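Local coordinates for peptidyl tryptophan dihydroxylase (Pseudomonas putida, PDB 7CTQ), which uses bound FAD to dihydroxylate a tryptophan within a peptide chain, a step essential for making the tryptophylquinone cofactor of quinohemoprotein amine dehydrogenase, at residues L27-T32 with T291-P296; S244-A249 with Q312-F317; D256-G261 with Q304-R309; A263-D268 with Q308-L313. All blocks are in the same frame, centred on the assembly; numbering follows the deposited sequence. Where two conformers were deposited one is given.

Contact 1 (L27-T32 with T291-P296); sequences LGYAVT and TLLRRP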
loop_
_atom_site.group_PDB
_atom_site.type_symbol
_atom_site.label_atom_id
_atom_site.label_comp_id
_atom_site.label_asym_id
_atom_site.label_seq_id
_atom_site.Cartn_x
_atom_site.Cartn_y
_atom_site.Cartn_z
ATOM N N LEU A 27 6.469 16.993 -12.141
ATOM C CA LEU A 27 6.362 18.339 -11.596
ATOM C C LEU A 27 7.544 19.214 -11.983
ATOM O O LEU A 27 7.504 20.423 -11.734
ATOM C CB LEU A 27 6.235 18.288 -10.068
ATOM C CG LEU A 27 4.897 17.758 -9.542
ATOM C CD1 LEU A 27 4.838 17.834 -8.012
ATOM C CD2 LEU A 27 3.733 18.522 -10.189
ATOM N N GLY A 28 8.583 18.632 -12.572
ATOM C CA GLY A 28 9.736 19.372 -13.028
ATOM C C GLY A 28 10.978 19.231 -12.171
ATOM O O GLY A 28 11.909 20.027 -12.334
ATOM N N TYR A 29 11.025 18.252 -11.277
ATOM C CA TYR A 29 12.112 18.124 -10.321
ATOM C C TYR A 29 13.171 17.164 -10.833
ATOM O O TYR A 29 12.851 16.119 -11.402
ATOM C CB TYR A 29 11.596 17.627 -8.971
ATOM C CG TYR A 29 10.896 18.689 -8.177
ATOM C CD1 TYR A 29 11.616 19.665 -7.501
ATOM C CD2 TYR A 29 9.514 18.727 -8.112
ATOM C CE1 TYR A 29 10.977 20.644 -6.770
ATOM C CE2 TYR A 29 8.864 19.705 -7.393
ATOM C CZ TYR A 29 9.597 20.654 -6.717
ATOM O OH TYR A 29 8.935 21.620 -6.001
ATOM N N ALA A 30 14.434 17.525 -10.614
ATOM C CA ALA A 30 15.528 16.573 -10.752
ATOM C C ALA A 30 15.495 15.609 -9.572
ATOM O O ALA A 30 15.315 16.032 -8.426
ATOM C CB ALA A 30 16.868 17.309 -10.810
ATOM N N VAL A 31 15.645 14.314 -9.850
ATOM C CA VAL A 31 15.449 13.274 -8.843
ATOM C C VAL A 31 16.521 12.206 -8.994
ATOM O O VAL A 31 16.813 11.766 -10.110
ATOM C CB VAL A 31 14.054 12.625 -8.964
ATOM C CG1 VAL A 31 13.865 11.554 -7.898
ATOM C CG2 VAL A 31 12.949 13.679 -8.899
ATOM N N THR A 32 17.077 11.766 -7.865
ATOM C CA THR A 32 18.005 10.642 -7.806
ATOM C C THR A 32 17.439 9.572 -6.882
ATOM O O THR A 32 16.971 9.883 -5.783
ATOM C CB THR A 32 19.387 11.090 -7.305
ATOM O OG1 THR A 32 19.967 12.014 -8.235
ATOM C CG2 THR A 32 20.317 9.892 -7.125
ATOM N N THR A 291 4.880 21.091 -2.070
ATOM C CA THR A 291 4.556 22.110 -1.082
ATOM C C THR A 291 5.722 22.326 -0.127
ATOM O O THR A 291 6.073 23.469 0.184
ATOM C CB THR A 291 3.292 21.730 -0.313
ATOM O OG1 THR A 291 2.287 21.288 -1.243
ATOM C CG2 THR A 291 2.760 22.948 0.480
ATOM N N LEU A 292 6.355 21.243 0.315
ATOM C CA LEU A 292 7.417 21.370 1.297
ATOM C C LEU A 292 8.585 22.180 0.743
ATOM O O LEU A 292 9.288 22.860 1.504
ATOM C CB LEU A 292 7.873 19.977 1.744
ATOM C CG LEU A 292 6.891 19.219 2.661
ATOM C CD1 LEU A 292 7.387 17.825 2.957
ATOM C CD2 LEU A 292 6.642 19.967 3.968
ATOM N N LEU A 293 8.779 22.150 -0.579
ATOM C CA LEU A 293 9.903 22.804 -1.246
ATOM C C LEU A 293 9.570 24.197 -1.769
ATOM O O LEU A 293 10.391 25.109 -1.623
ATOM C CB LEU A 293 10.402 21.926 -2.394
ATOM C CG LEU A 293 10.968 20.582 -1.928
ATOM C CD1 LEU A 293 11.282 19.676 -3.097
ATOM C CD2 LEU A 293 12.202 20.789 -1.067
ATOM N N ARG A 294 8.390 24.386 -2.365
ATOM C CA ARG A 294 7.975 25.664 -2.940
ATOM C C ARG A 294 7.308 26.603 -1.942
ATOM O O ARG A 294 7.445 27.825 -2.071
ATOM C CB ARG A 294 7.007 25.441 -4.110
ATOM C CG ARG A 294 7.602 24.715 -5.304
ATOM C CD ARG A 294 8.986 25.239 -5.663
ATOM N NE ARG A 294 9.347 24.808 -7.007
ATOM C CZ ARG A 294 10.568 24.450 -7.385
ATOM N NH1 ARG A 294 11.573 24.478 -6.515
ATOM N NH2 ARG A 294 10.783 24.061 -8.640
ATOM N N ARG A 295 6.555 26.091 -0.972
ATOM C CA ARG A 295 5.963 26.931 0.070
ATOM C C ARG A 295 6.223 26.295 1.439
ATOM O O ARG A 295 5.299 25.849 2.133
ATOM C CB ARG A 295 4.477 27.181 -0.217
ATOM C CG ARG A 295 4.248 28.058 -1.502
ATOM C CD ARG A 295 2.914 28.863 -1.510
ATOM N NE ARG A 295 2.839 29.823 -0.417
ATOM C CZ ARG A 295 1.757 30.524 -0.080
ATOM N NH1 ARG A 295 0.612 30.386 -0.740
ATOM N NH2 ARG A 295 1.814 31.366 0.939
ATOM N N PRO A 296 7.494 26.253 1.864
ATOM C CA PRO A 296 7.821 25.604 3.146
ATOM C C PRO A 296 7.100 26.224 4.337
ATOM O O PRO A 296 6.912 25.535 5.348
ATOM C CB PRO A 296 9.348 25.771 3.251
ATOM C CG PRO A 296 9.624 27.024 2.460
ATOM C CD PRO A 296 8.662 26.932 1.278
#
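In the Rossmann-type FAD-binding fold, the turn joining helix 15-27 to strand 31-35 meets the last turn of helix 285-294, with Y29 reaching across to L293 and R294. G28 closes the first helix in a Schellman motif, at a positive phi, and Y29 follows directly. The Y29 side chain leaves anti to its own carbonyl carbon (chi1 -76°) and runs toward the helix, where CE1 lies 3.8 Å from L293 CD1 in an oblique apolar contact. R294 comes from the opposite direction: its CG, placed by chi1 (-64°), lies 3.4 Å from Y29 OH, and a bend at chi2 then folds the rest of the chain so that Y29 OH stands above one face of the guanidinium, near the rim. The Y29 ring and R294 guanidinium planes are 41° apart, far from a flat stack. Y29 OH and R294 NE, 3.4 Å apart, have too poor an angle for a hydrogen bond; the hydroxyl is bonded instead to N290 OD1, one turn back. A phenylalanine here would probably leave N290 OD1 without this partner and R294 with less to lie against. I8 and P6 touch both Y29 and L293; the turn is the helix-to-second-strand connection of the beta-alpha-beta unit typical of a Rossmann-type dinucleotide-binding fold.

Contact 2 (S244-A249 with Q312-F317); sequences STAILA and QLFLRF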
loop_
_atom_site.group_PDB
_atom_site.type_symbol
_atom_site.label_atom_id
_atom_site.label_comp_id
_atom_site.label_asym_id
_atom_site.label_seq_id
_atom_site.Cartn_x
_atom_site.Cartn_y
_atom_site.Cartn_z
ATOM N N SER A 244 4.733 -9.783 8.560
ATOM C CA SER A 244 3.634 -9.323 7.721
ATOM C C SER A 244 2.561 -8.623 8.549
ATOM O O SER A 244 1.400 -8.554 8.132
ATOM C CB SER A 244 3.041 -10.489 6.936
ATOM O OG SER A 244 2.610 -11.497 7.827
ATOM N N THR A 245 2.937 -8.148 9.734
ATOM C CA THR A 245 2.029 -7.428 10.621
ATOM C C THR A 245 1.538 -6.135 9.967
ATOM O O THR A 245 2.298 -5.433 9.286
ATOM C CB THR A 245 2.762 -7.106 11.931
ATOM O OG1 THR A 245 3.202 -8.322 12.566
ATOM C CG2 THR A 245 1.876 -6.301 12.878
ATOM N N ALA A 246 0.266 -5.809 10.190
ATOM C CA ALA A 246 -0.262 -4.512 9.769
ATOM C C ALA A 246 0.363 -3.397 10.609
ATOM O O ALA A 246 0.226 -3.390 11.835
ATOM C CB ALA A 246 -1.786 -4.505 9.898
ATOM N N ILE A 247 1.045 -2.455 9.959
ATOM C CA ILE A 247 1.799 -1.410 10.645
ATOM C C ILE A 247 1.514 -0.057 10.002
ATOM O O ILE A 247 1.721 0.123 8.795
ATOM C CB ILE A 247 3.312 -1.685 10.620
ATOM C CG1 ILE A 247 3.627 -2.977 11.383
ATOM C CG2 ILE A 247 4.070 -0.476 11.173
ATOM C CD1 ILE A 247 5.035 -3.532 11.106
ATOM N N LEU A 248 1.082 0.906 10.813
ATOM C CA LEU A 248 1.030 2.296 10.402
ATOM C C LEU A 248 2.177 3.023 11.089
ATOM O O LEU A 248 2.295 2.962 12.316
ATOM C CB LEU A 248 -0.321 2.922 10.771
ATOM C CG LEU A 248 -0.560 4.405 10.494
ATOM C CD1 LEU A 248 -0.538 4.753 9.011
ATOM C CD2 LEU A 248 -1.909 4.802 11.139
ATOM N N ALA A 249 3.012 3.704 10.306
ATOM C CA ALA A 249 4.221 4.312 10.849
ATOM C C ALA A 249 3.905 5.461 11.802
ATOM O O ALA A 249 3.026 6.282 11.540
ATOM C CB ALA A 249 5.108 4.820 9.714
ATOM N N GLN A 312 -5.891 7.161 6.908
ATOM C CA GLN A 312 -7.173 6.722 6.357
ATOM C C GLN A 312 -6.997 5.585 5.344
ATOM O O GLN A 312 -7.789 4.628 5.334
ATOM C CB GLN A 312 -7.916 7.906 5.744
ATOM C CG GLN A 312 -8.388 8.895 6.798
ATOM C CD GLN A 312 -9.249 8.246 7.885
ATOM O OE1 GLN A 312 -8.889 8.235 9.071
ATOM N NE2 GLN A 312 -10.375 7.684 7.480
ATOM N N LEU A 313 -5.963 5.659 4.491
ATOM C CA LEU A 313 -5.670 4.544 3.589
ATOM C C LEU A 313 -5.429 3.258 4.376
ATOM O O LEU A 313 -6.049 2.223 4.101
ATOM C CB LEU A 313 -4.453 4.865 2.701
ATOM C CG LEU A 313 -4.555 5.874 1.545
ATOM C CD1 LEU A 313 -3.185 6.065 0.890
ATOM C CD2 LEU A 313 -5.571 5.469 0.484
ATOM N N PHE A 314 -4.533 3.315 5.371
ATOM C CA PHE A 314 -4.234 2.153 6.209
ATOM C C PHE A 314 -5.501 1.535 6.768
ATOM O O PHE A 314 -5.709 0.319 6.685
ATOM C CB PHE A 314 -3.309 2.564 7.358
ATOM C CG PHE A 314 -3.071 1.471 8.379
ATOM C CD1 PHE A 314 -2.123 0.468 8.148
ATOM C CD2 PHE A 314 -3.780 1.452 9.573
ATOM C CE1 PHE A 314 -1.900 -0.515 9.092
ATOM C CE2 PHE A 314 -3.570 0.467 10.513
ATOM C CZ PHE A 314 -2.631 -0.524 10.274
ATOM N N LEU A 315 -6.362 2.364 7.349
ATOM C CA LEU A 315 -7.566 1.838 7.971
ATOM C C LEU A 315 -8.497 1.230 6.937
ATOM O O LEU A 315 -9.136 0.198 7.202
ATOM C CB LEU A 315 -8.272 2.945 8.762
ATOM C CG LEU A 315 -7.569 3.335 10.067
ATOM C CD1 LEU A 315 -8.273 4.511 10.730
ATOM C CD2 LEU A 315 -7.498 2.143 11.036
ATOM N N ARG A 316 -8.596 1.850 5.755
ATOM C CA ARG A 316 -9.457 1.293 4.712
ATOM C C ARG A 316 -8.938 -0.062 4.243
ATOM O O ARG A 316 -9.694 -1.041 4.160
ATOM C CB ARG A 316 -9.570 2.255 3.532
ATOM C CG ARG A 316 -10.404 1.663 2.389
ATOM C CD ARG A 316 -10.438 2.551 1.156
ATOM N NE ARG A 316 -10.944 1.815 -0.002
ATOM C CZ ARG A 316 -12.236 1.600 -0.254
ATOM N NH1 ARG A 316 -13.172 2.064 0.571
ATOM N NH2 ARG A 316 -12.595 0.916 -1.337
ATOM N N PHE A 317 -7.642 -0.147 3.946
ATOM C CA PHE A 317 -7.101 -1.421 3.498
ATOM C C PHE A 317 -7.167 -2.473 4.596
ATOM O O PHE A 317 -7.386 -3.654 4.299
ATOM C CB PHE A 317 -5.677 -1.226 2.976
ATOM C CG PHE A 317 -5.604 -0.305 1.785
ATOM C CD1 PHE A 317 -6.634 -0.302 0.838
ATOM C CD2 PHE A 317 -4.535 0.582 1.625
ATOM C CE1 PHE A 317 -6.594 0.541 -0.252
ATOM C CE2 PHE A 317 -4.481 1.439 0.529
ATOM C CZ PHE A 317 -5.509 1.422 -0.414
#
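F314 of helix 299-327 lies against A246, I247 and L248, and one of the interactions is a CH-pi contact. L248 CB stands 3.8 Å from the centroid of the F314 ring and only 6° off the ring normal, placing the carbon over the middle of one face. The F314 ring gets there because CG is anti to the backbone N (chi1 173°), which carries it away from the helix and toward the strand.

Contacts with the backbone form a second group. They gather at one corner of the ring: F314 CE1 is 3.6 Å from I247 C, an oblique approach, while A246 C lies at the ring edge, in its plane. The backbone of A246, I247 and L248 thus passes round the CE1 corner.

Apolar side-chain contacts complete the set. L248 CD1 packs 3.9 Å from F314 CB, at the root of the ring, and A246 CB is 4.1 Å from F314 CE1, near its far end. An alanine in place of F314 would probably leave L248 CB without the ring face it lies over and open a gap beside the A246-L248 backbone.

The strand 247-249 is the middle one of a three-stranded antiparallel sheet near the flavin cofactor, the I247 side chain being about 9 Å from FAD. It runs between 153-154 and 265-266; L153 also touches F314, and L248 reaches I310 and E311 one turn earlier on helix 299-327.

Contact 3 (D256-G261 with Q304-R309); sequences DWIRVG and QFHQQR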
loop_
_atom_site.group_PDB
_atom_site.type_symbol
_atom_site.label_atom_id
_atom_site.label_comp_id
_atom_site.label_asym_id
_atom_site.label_seq_id
_atom_site.Cartn_x
_atom_site.Cartn_y
_atom_site.Cartn_z
ATOM N N ASP A 256 11.695 18.094 5.729
ATOM C CA ASP A 256 12.496 17.817 4.545
ATOM C C ASP A 256 12.563 16.327 4.270
ATOM O O ASP A 256 13.558 15.838 3.726
ATOM C CB ASP A 256 13.918 18.389 4.676
ATOM C CG ASP A 256 14.646 17.903 5.932
ATOM O OD1 ASP A 256 14.233 16.890 6.538
ATOM O OD2 ASP A 256 15.657 18.537 6.310
ATOM N N TRP A 257 11.526 15.585 4.648
ATOM C CA TRP A 257 11.513 14.161 4.349
ATOM C C TRP A 257 10.078 13.661 4.323
ATOM O O TRP A 257 9.158 14.307 4.833
ATOM C CB TRP A 257 12.352 13.353 5.348
ATOM C CG TRP A 257 11.859 13.373 6.766
ATOM C CD1 TRP A 257 12.198 14.271 7.738
ATOM C CD2 TRP A 257 10.954 12.440 7.379
ATOM N NE1 TRP A 257 11.556 13.957 8.914
ATOM C CE2 TRP A 257 10.784 12.842 8.719
ATOM C CE3 TRP A 257 10.267 11.315 6.923
ATOM C CZ2 TRP A 257 9.957 12.158 9.604
ATOM C CZ3 TRP A 257 9.441 10.635 7.806
ATOM C CH2 TRP A 257 9.293 11.062 9.131
ATOM N N ILE A 258 9.909 12.493 3.730
ATOM C CA ILE A 258 8.596 11.870 3.651
ATOM C C ILE A 258 8.808 10.371 3.541
ATOM O O ILE A 258 9.775 9.912 2.927
ATOM C CB ILE A 258 7.776 12.446 2.470
ATOM C CG1 ILE A 258 6.292 12.109 2.623
ATOM C CG2 ILE A 258 8.298 11.960 1.091
ATOM C CD1 ILE A 258 5.452 12.730 1.538
ATOM N N ARG A 259 7.930 9.610 4.182
ATOM C CA ARG A 259 7.848 8.176 3.974
ATOM C C ARG A 259 6.696 7.847 3.028
ATOM O O ARG A 259 5.606 8.421 3.130
ATOM C CB ARG A 259 7.660 7.436 5.305
ATOM C CG ARG A 259 8.966 7.179 6.044
ATOM C CD ARG A 259 8.749 6.899 7.513
ATOM N NE ARG A 259 8.692 5.469 7.789
ATOM C CZ ARG A 259 9.656 4.788 8.395
ATOM N NH1 ARG A 259 10.761 5.400 8.788
ATOM N NH2 ARG A 259 9.510 3.491 8.613
ATOM N N VAL A 260 6.941 6.901 2.120
ATOM C CA VAL A 260 5.934 6.429 1.181
ATOM C C VAL A 260 5.944 4.913 1.166
ATOM O O VAL A 260 6.907 4.265 1.585
ATOM C CB VAL A 260 6.135 6.975 -0.249
ATOM C CG1 VAL A 260 5.955 8.481 -0.266
ATOM C CG2 VAL A 260 7.512 6.578 -0.800
ATOM N N GLY A 261 4.836 4.347 0.690
ATOM C CA GLY A 261 4.776 2.903 0.558
ATOM C C GLY A 261 4.714 2.184 1.895
ATOM O O GLY A 261 4.182 2.694 2.890
ATOM N N GLN A 304 0.255 17.503 7.733
ATOM C CA GLN A 304 -1.038 16.980 8.158
ATOM C C GLN A 304 -1.748 16.290 7.001
ATOM O O GLN A 304 -2.356 15.228 7.174
ATOM C CB GLN A 304 -1.896 18.106 8.726
ATOM C CG GLN A 304 -3.272 17.615 9.204
ATOM C CD GLN A 304 -4.171 18.740 9.683
ATOM O OE1 GLN A 304 -3.689 19.798 10.065
ATOM N NE2 GLN A 304 -5.492 18.513 9.659
ATOM N N PHE A 305 -1.649 16.859 5.798
ATOM C CA PHE A 305 -2.296 16.239 4.650
ATOM C C PHE A 305 -1.778 14.817 4.429
ATOM O O PHE A 305 -2.565 13.880 4.228
ATOM C CB PHE A 305 -2.087 17.100 3.395
ATOM C CG PHE A 305 -2.841 16.597 2.207
ATOM C CD1 PHE A 305 -2.277 15.648 1.359
ATOM C CD2 PHE A 305 -4.133 17.039 1.957
ATOM C CE1 PHE A 305 -2.985 15.140 0.279
ATOM C CE2 PHE A 305 -4.849 16.552 0.864
ATOM C CZ PHE A 305 -4.278 15.591 0.030
ATOM N N HIS A 306 -0.461 14.627 4.489
ATOM C CA HIS A 306 0.095 13.303 4.231
ATOM C C HIS A 306 -0.221 12.320 5.358
ATOM O O HIS A 306 -0.624 11.182 5.097
ATOM C CB HIS A 306 1.610 13.388 4.012
ATOM C CG HIS A 306 2.209 12.118 3.494
ATOM N ND1 HIS A 306 1.840 11.561 2.287
ATOM C CD2 HIS A 306 3.143 11.290 4.022
ATOM C CE1 HIS A 306 2.518 10.440 2.097
ATOM N NE2 HIS A 306 3.323 10.260 3.131
ATOM N N GLN A 307 -0.017 12.734 6.613
ATOM C CA GLN A 307 -0.294 11.850 7.743
ATOM C C GLN A 307 -1.728 11.345 7.701
ATOM O O GLN A 307 -1.981 10.140 7.794
ATOM C CB GLN A 307 -0.056 12.581 9.063
ATOM C CG GLN A 307 1.377 12.747 9.476
ATOM C CD GLN A 307 1.553 13.954 10.369
ATOM O OE1 GLN A 307 0.762 14.183 11.286
ATOM N NE2 GLN A 307 2.560 14.764 10.073
ATOM N N GLN A 308 -2.681 12.263 7.574
ATOM C CA GLN A 308 -4.086 11.881 7.651
ATOM C C GLN A 308 -4.514 11.033 6.458
ATOM O O GLN A 308 -5.305 10.094 6.617
ATOM C CB GLN A 308 -4.940 13.139 7.787
ATOM C CG GLN A 308 -4.615 13.899 9.073
ATOM C CD GLN A 308 -5.533 15.083 9.281
ATOM O OE1 GLN A 308 -5.918 15.750 8.330
ATOM N NE2 GLN A 308 -5.905 15.335 10.527
ATOM N N ARG A 309 -4.004 11.328 5.260
ATOM C CA ARG A 309 -4.270 10.453 4.120
ATOM C C ARG A 309 -3.729 9.047 4.374
ATOM O O ARG A 309 -4.440 8.050 4.183
ATOM C CB ARG A 309 -3.667 11.039 2.836
ATOM C CG ARG A 309 -3.693 10.055 1.646
ATOM C CD ARG A 309 -3.253 10.689 0.312
ATOM N NE ARG A 309 -3.098 9.681 -0.746
ATOM C CZ ARG A 309 -4.118 9.167 -1.435
ATOM N NH1 ARG A 309 -5.360 9.562 -1.180
ATOM N NH2 ARG A 309 -3.903 8.258 -2.378
#
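H306 reaches from helix 299-327 to I258 and R259, and its side chain can be followed outward. From CB, the bond to CG is anti to the backbone N, which sends the imidazole off the helix toward the strand. CG is 3.8 Å from I258 CD1, the methyl that lies over the ring: its distance to the H306 ring centroid is 3.6 Å, 7° off the normal, a CH-pi contact over one face. On one flank ND1 is 3.9 Å from the same I258 CD1; on the other, CD2 comes to 3.5 Å from I258 CG1. The extended I258 chain thus covers the face with its last two carbons.

Strand 257-259 is one of the two outermost strands, beside 137-140, of the mixed sheet of this FAD-binding Rossmann-type domain, and the chain leaving it reaches G261, which touches FAD.

At the tip, H306 NE2 donates to R259 O at 2.9 Å with an N-H...acceptor angle of 160°. The oxygen lies near the ring plane, and the C=O points almost straight at the donor (168°). This bond and the overlying isoleucine together restrict the turning of the ring. The R259 side chain leads elsewhere, its NE bonded to A263 O.

Contact 4 (A263-D268 with Q308-L313); sequences AAMAVD and QRIEQL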
loop_
_atom_site.group_PDB
_atom_site.type_symbol
_atom_site.label_atom_id
_atom_site.label_comp_id
_atom_site.label_asym_id
_atom_site.label_seq_id
_atom_site.Cartn_x
_atom_site.Cartn_y
_atom_site.Cartn_z
ATOM N N ALA A 263 6.978 1.711 3.969
ATOM C CA ALA A 263 7.595 2.516 5.010
ATOM C C ALA A 263 6.592 3.432 5.697
ATOM O O ALA A 263 6.834 3.857 6.833
ATOM C CB ALA A 263 8.718 3.359 4.433
ATOM N N ALA A 264 5.489 3.769 5.029
ATOM C CA ALA A 264 4.478 4.619 5.644
ATOM C C ALA A 264 3.378 3.785 6.285
ATOM O O ALA A 264 3.004 4.020 7.443
ATOM C CB ALA A 264 3.889 5.584 4.608
ATOM N N MET A 265 2.862 2.814 5.544
ATOM C CA MET A 265 1.785 1.955 6.002
ATOM C C MET A 265 1.787 0.669 5.194
ATOM O O MET A 265 2.022 0.676 3.984
ATOM C CB MET A 265 0.420 2.641 5.859
ATOM C CG MET A 265 0.184 3.299 4.500
ATOM S SD MET A 265 -1.009 2.487 3.413
ATOM C CE MET A 265 -1.340 0.981 4.290
ATOM N N ALA A 266 1.444 -0.422 5.864
ATOM C CA ALA A 266 1.299 -1.697 5.183
ATOM C C ALA A 266 0.333 -2.537 5.986
ATOM O O ALA A 266 0.430 -2.577 7.210
ATOM C CB ALA A 266 2.647 -2.412 5.046
ATOM N N VAL A 267 -0.600 -3.191 5.306
ATOM C CA VAL A 267 -1.474 -4.165 5.938
ATOM C C VAL A 267 -1.006 -5.549 5.503
ATOM O O VAL A 267 -0.095 -5.683 4.688
ATOM C CB VAL A 267 -2.959 -3.913 5.597
ATOM C CG1 VAL A 267 -3.308 -2.470 5.926
ATOM C CG2 VAL A 267 -3.239 -4.201 4.132
ATOM N N ASP A 268 -1.613 -6.596 6.070
ATOM C CA ASP A 268 -1.082 -7.916 5.756
ATOM C C ASP A 268 -1.494 -8.283 4.324
ATOM O O ASP A 268 -2.381 -7.644 3.750
ATOM C CB ASP A 268 -1.487 -8.955 6.830
ATOM C CG ASP A 268 -2.909 -9.548 6.677
ATOM O OD1 ASP A 268 -3.690 -9.237 5.748
ATOM O OD2 ASP A 268 -3.219 -10.440 7.500
ATOM N N GLN A 308 -2.681 12.263 7.574
ATOM C CA GLN A 308 -4.086 11.881 7.651
ATOM C C GLN A 308 -4.514 11.033 6.458
ATOM O O GLN A 308 -5.305 10.094 6.617
ATOM C CB GLN A 308 -4.940 13.139 7.787
ATOM C CG GLN A 308 -4.615 13.899 9.073
ATOM C CD GLN A 308 -5.533 15.083 9.281
ATOM O OE1 GLN A 308 -5.918 15.750 8.330
ATOM N NE2 GLN A 308 -5.905 15.335 10.527
ATOM N N ARG A 309 -4.004 11.328 5.260
ATOM C CA ARG A 309 -4.270 10.453 4.120
ATOM C C ARG A 309 -3.729 9.047 4.374
ATOM O O ARG A 309 -4.440 8.050 4.183
ATOM C CB ARG A 309 -3.667 11.039 2.836
ATOM C CG ARG A 309 -3.693 10.055 1.646
ATOM C CD ARG A 309 -3.253 10.689 0.312
ATOM N NE ARG A 309 -3.098 9.681 -0.746
ATOM C CZ ARG A 309 -4.118 9.167 -1.435
ATOM N NH1 ARG A 309 -5.360 9.562 -1.180
ATOM N NH2 ARG A 309 -3.903 8.258 -2.378
ATOM N N ILE A 310 -2.467 8.947 4.814
ATOM C CA ILE A 310 -1.858 7.637 5.053
ATOM C C ILE A 310 -2.659 6.851 6.088
ATOM O O ILE A 310 -2.890 5.646 5.932
ATOM C CB ILE A 310 -0.386 7.800 5.493
ATOM C CG1 ILE A 310 0.477 8.357 4.354
ATOM C CG2 ILE A 310 0.170 6.487 5.982
ATOM C CD1 ILE A 310 0.346 7.603 3.059
ATOM N N GLU A 311 -3.084 7.511 7.168
ATOM C CA GLU A 311 -3.832 6.795 8.194
ATOM C C GLU A 311 -5.178 6.310 7.653
ATOM O O GLU A 311 -5.566 5.153 7.875
ATOM C CB GLU A 311 -4.007 7.682 9.429
ATOM C CG GLU A 311 -4.914 7.060 10.485
ATOM C CD GLU A 311 -4.707 7.641 11.877
ATOM O OE1 GLU A 311 -5.406 7.188 12.805
ATOM O OE2 GLU A 311 -3.848 8.540 12.051
ATOM N N GLN A 312 -5.891 7.161 6.908
ATOM C CA GLN A 312 -7.173 6.722 6.357
ATOM C C GLN A 312 -6.997 5.585 5.344
ATOM O O GLN A 312 -7.789 4.628 5.334
ATOM C CB GLN A 312 -7.916 7.906 5.744
ATOM C CG GLN A 312 -8.388 8.895 6.798
ATOM C CD GLN A 312 -9.249 8.246 7.885
ATOM O OE1 GLN A 312 -8.889 8.235 9.071
ATOM N NE2 GLN A 312 -10.375 7.684 7.480
ATOM N N LEU A 313 -5.963 5.659 4.491
ATOM C CA LEU A 313 -5.670 4.544 3.589
ATOM C C LEU A 313 -5.429 3.258 4.376
ATOM O O LEU A 313 -6.049 2.223 4.101
ATOM C CB LEU A 313 -4.453 4.865 2.701
ATOM C CG LEU A 313 -4.555 5.874 1.545
ATOM C CD1 LEU A 313 -3.185 6.065 0.890
ATOM C CD2 LEU A 313 -5.571 5.469 0.484
#
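The bump of this interface is I310 CG2, a methyl on helix 299-327 that sits against M265 and A264. Its nearest neighbour across the contact is M265 CG at 3.5 Å, with M265 CB at 3.9 Å, so the methyl rests against the root of the methionine. A264 adds a further wall: its CB is 4.1 Å from I310 CG2, and its carbonyl O lies 4.0 Å from the same methyl. The hollow that receives I310 is therefore built from two consecutive residues of the chain.

Strand 265-266 is an edge of the small antiparallel sheet formed with 247-249 and 153-154. Helix 299-327 lies against this sheet, through I310 on M265 and on L248 of the neighbouring strand, with the A264 side chain about 8 Å from FAD. L248 touches M265 as well.

The methionine is shaped to match. Its CG lies between the backbone N and the carbonyl carbon (chi1 48°), and the chain bends again at both later torsions, chi3 being close to eclipsed at -8°. The result is a folded hook rather than an extended arm. Across the bend, M265 SD comes within 4.2 Å of L313 CB, one turn further along the helix from I310, while the two side chains M265 and I310 run at a slant to each other. F314 also touches M265, S281 of helix 274-282 touches I310, and S280 touches L313.

How the contacts relate
Contacts 2, 3 and 4 all draw on helix 299-327, contact 4 sharing Q308 and R309 with contact 3 and Q312 and L313 with contact 2. Centres of contacts 2 and 4 are only 4 Å apart, and their strands pair: I247 N is 2.8 Å from A266 O and A249 N is 2.9 Å from A264 O, both probable hydrogen bonds. Contact 3 lies 9 Å from contact 4 between centres, with R259 O 3.6 Å from A264 CB. Contact 1, on the preceding helix 285-294, is 15 Å from contact 3 between centres and does not touch it, though both reach the Rossmann-type sheet. FAD touches G261 in contact 3; the I247 and A264 side chains lie about 9 and 8 Å from it.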